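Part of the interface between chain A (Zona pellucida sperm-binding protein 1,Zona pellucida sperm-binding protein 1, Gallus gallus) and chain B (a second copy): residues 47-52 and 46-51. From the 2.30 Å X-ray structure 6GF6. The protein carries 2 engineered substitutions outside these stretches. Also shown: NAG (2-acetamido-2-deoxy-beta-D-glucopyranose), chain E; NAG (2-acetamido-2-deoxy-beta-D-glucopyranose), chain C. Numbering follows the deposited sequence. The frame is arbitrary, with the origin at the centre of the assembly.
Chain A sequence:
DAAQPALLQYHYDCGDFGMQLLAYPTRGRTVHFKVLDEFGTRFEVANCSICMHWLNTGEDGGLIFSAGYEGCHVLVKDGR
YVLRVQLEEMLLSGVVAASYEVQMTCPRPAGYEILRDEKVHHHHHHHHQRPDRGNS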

# COMPACT_ATOMS: atom_id res chain seq x y z
N ASN A 47 1.44 -1.19 13.41
CA ASN A 47 1.04 -2.52 13.84
C ASN A 47 -0.30 -2.88 13.24
O ASN A 47 -1.29 -2.15 13.40
CB ASN A 47 0.95 -2.62 15.36
CG ASN A 47 2.28 -2.88 16.01
OD1 ASN A 47 3.31 -3.02 15.34
ND2 ASN A 47 2.26 -3.00 17.33
N CYS A 48 -0.33 -4.02 12.55
CA CYS A 48 -1.54 -4.52 11.90
C CYS A 48 -1.36 -6.02 11.77
O CYS A 48 -0.71 -6.49 10.83
CB CYS A 48 -1.78 -3.88 10.54
SG CYS A 48 -3.19 -4.62 9.68
N SER A 49 -1.94 -6.76 12.70
CA SER A 49 -1.70 -8.19 12.76
C SER A 49 -2.24 -8.91 11.52
O SER A 49 -1.58 -9.80 10.99
CB SER A 49 -2.33 -8.76 14.04
OG SER A 49 -2.17 -10.16 14.09
N ILE A 50 -3.39 -8.48 11.00
CA ILE A 50 -3.94 -9.18 9.83
C ILE A 50 -3.08 -8.94 8.59
O ILE A 50 -3.09 -9.76 7.67
CB ILE A 50 -5.41 -8.76 9.60
CG1 ILE A 50 -6.10 -9.71 8.62
CG2 ILE A 50 -5.51 -7.32 9.09
CD1 ILE A 50 -6.40 -11.08 9.20
N CYS A 51 -2.33 -7.83 8.56
CA CYS A 51 -1.37 -7.56 7.49
C CYS A 51 -0.02 -8.21 7.75
O CYS A 51 0.84 -8.19 6.86
CB CYS A 51 -1.14 -6.05 7.31
SG CYS A 51 -2.32 -5.19 6.25
N MET A 52 0.21 -8.74 8.95
CA MET A 52 1.50 -9.29 9.34
C MET A 52 2.58 -8.21 9.32
O MET A 52 3.69 -8.41 8.84
CB MET A 52 1.90 -10.47 8.45
CG MET A 52 0.86 -11.59 8.43
SD MET A 52 1.48 -13.09 7.64
CE MET A 52 -0.04 -13.74 6.96
N ALA B 46 -10.49 0.04 4.72
CA ALA B 46 -9.57 0.27 5.82
C ALA B 46 -8.20 -0.28 5.45
O ALA B 46 -8.08 -1.36 4.85
CB ALA B 46 -10.06 -0.38 7.12
N ASN B 47 -7.16 0.45 5.86
CA ASN B 47 -5.78 0.05 5.58
C ASN B 47 -5.46 -1.32 6.17
O ASN B 47 -4.94 -2.21 5.48
CB ASN B 47 -4.84 1.10 6.16
CG ASN B 47 -4.74 2.34 5.32
OD1 ASN B 47 -5.14 2.38 4.15
ND2 ASN B 47 -4.24 3.40 5.96
N CYS B 48 -5.73 -1.49 7.47
CA CYS B 48 -5.40 -2.72 8.17
C CYS B 48 -6.49 -3.73 7.82
O CYS B 48 -7.58 -3.72 8.40
CB CYS B 48 -5.29 -2.47 9.67
SG CYS B 48 -4.86 -3.93 10.62
N SER B 49 -6.21 -4.59 6.86
CA SER B 49 -7.25 -5.42 6.29
C SER B 49 -6.60 -6.53 5.50
O SER B 49 -5.48 -6.38 4.99
CB SER B 49 -8.17 -4.58 5.39
OG SER B 49 -9.13 -5.39 4.72
N ILE B 50 -7.28 -7.68 5.46
CA ILE B 50 -6.84 -8.81 4.66
C ILE B 50 -7.16 -8.60 3.18
O ILE B 50 -6.63 -9.32 2.33
CB ILE B 50 -7.49 -10.11 5.17
CG1 ILE B 50 -6.79 -11.34 4.62
CG2 ILE B 50 -8.97 -10.15 4.81
CD1 ILE B 50 -5.42 -11.58 5.25
N CYS B 51 -8.01 -7.63 2.85
CA CYS B 51 -8.54 -7.47 1.50
C CYS B 51 -7.58 -6.80 0.53
O CYS B 51 -7.93 -6.64 -0.64
CB CYS B 51 -9.84 -6.65 1.56
SG CYS B 51 -11.25 -7.61 2.15
C1 NAG E . -4.08 4.72 5.42
C2 NAG E . -5.07 5.67 6.09
C3 NAG E . -4.85 7.10 5.60
C4 NAG E . -3.39 7.50 5.77
C5 NAG E . -2.49 6.48 5.08
C6 NAG E . -1.01 6.75 5.29
C7 NAG E . -7.20 4.54 6.69
C8 NAG E . -6.56 4.16 8.00
N2 NAG E . -6.44 5.26 5.84
O3 NAG E . -5.69 7.98 6.34
O4 NAG E . -3.18 8.79 5.20
O5 NAG E . -2.75 5.18 5.62
O6 NAG E . -0.19 5.81 4.60
O7 NAG E . -8.35 4.22 6.42
C1 NAG C . 3.43 -3.31 18.08
C2 NAG C . 3.43 -2.65 19.45
C3 NAG C . 4.69 -3.03 20.22
C4 NAG C . 4.79 -4.55 20.30
C5 NAG C . 4.70 -5.16 18.90
C6 NAG C . 4.66 -6.67 18.92
C7 NAG C . 3.92 -0.27 18.75
C8 NAG C . 5.12 -0.74 17.97
N2 NAG C . 3.21 -1.20 19.41
O3 NAG C . 4.65 -2.46 21.52
O4 NAG C . 6.02 -4.95 20.89
O5 NAG C . 3.50 -4.72 18.24
O6 NAG C . 3.52 -7.15 19.62
O7 NAG C . 3.61 0.91 18.78

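An intermolecular disulfide can join two copies of one protein without requiring their backbones to match, and this contact between two copies of a zona pellucida protein illustrates the point. The SG atoms of Cys48(A) and Cys48(B) lie 2.0 Å apart, and their chi3 of 93° is close to the value that minimises repulsion between the sulfur lone pairs. Both cysteines adopt the t rotamer, yet the CA-to-CB bond of Cys48(A) points toward the other stretch whereas that of Cys48(B) runs sideways. Cys48(A) CA and Cys48(B) CA lie 5.7 Å apart.

The backbones stay close, Ile50(A) CA to Ile50(B) CA being 5.9 Å, but Ser49 differs between them. Ser49(A) to Cys51(A) have helical phi/psi values, and the turn is closed by a hydrogen bond of 2.9 Å from Met52(A) N to Ser49(A) O, with a weak one of 3.1 Å from Cys51(A) N to Cys48(A) O. Ser49(B) is extended, and its t rotamer places OG 3.1 Å from Cys51(B) N, which donates to it almost linearly.

The isoleucines share a conformation, chi1 t and chi2 p, but CA-to-CB points toward the other stretch in Ile50(A) and sideways in Ile50(B). Ile50(A) CG2 lies 3.8 Å from Cys48(B) SG and its CG1 3.7 Å from Ile50(B) CB. Aliphatic carbon thus packs beside the disulfide, although both isoleucines remain exposed. Ile50(A) CG2 also approaches Ser49(B) N at 3.6 Å.

Cys51(A), an m rotamer, sets its SG 3.6 Å from Ser49(B) O; this sulfur is bonded covalently elsewhere in the structure, so the approach is van der Waals packing. No hydrogen bond crosses between the stretches, leaving covalent and apolar contacts to join them. Both Asn47 side chains are m rotamers whose ND2 carries a glycan, bonded at 1.4 Å to C1 of NAG in chain C for Asn47(A) and in chain E for Asn47(B).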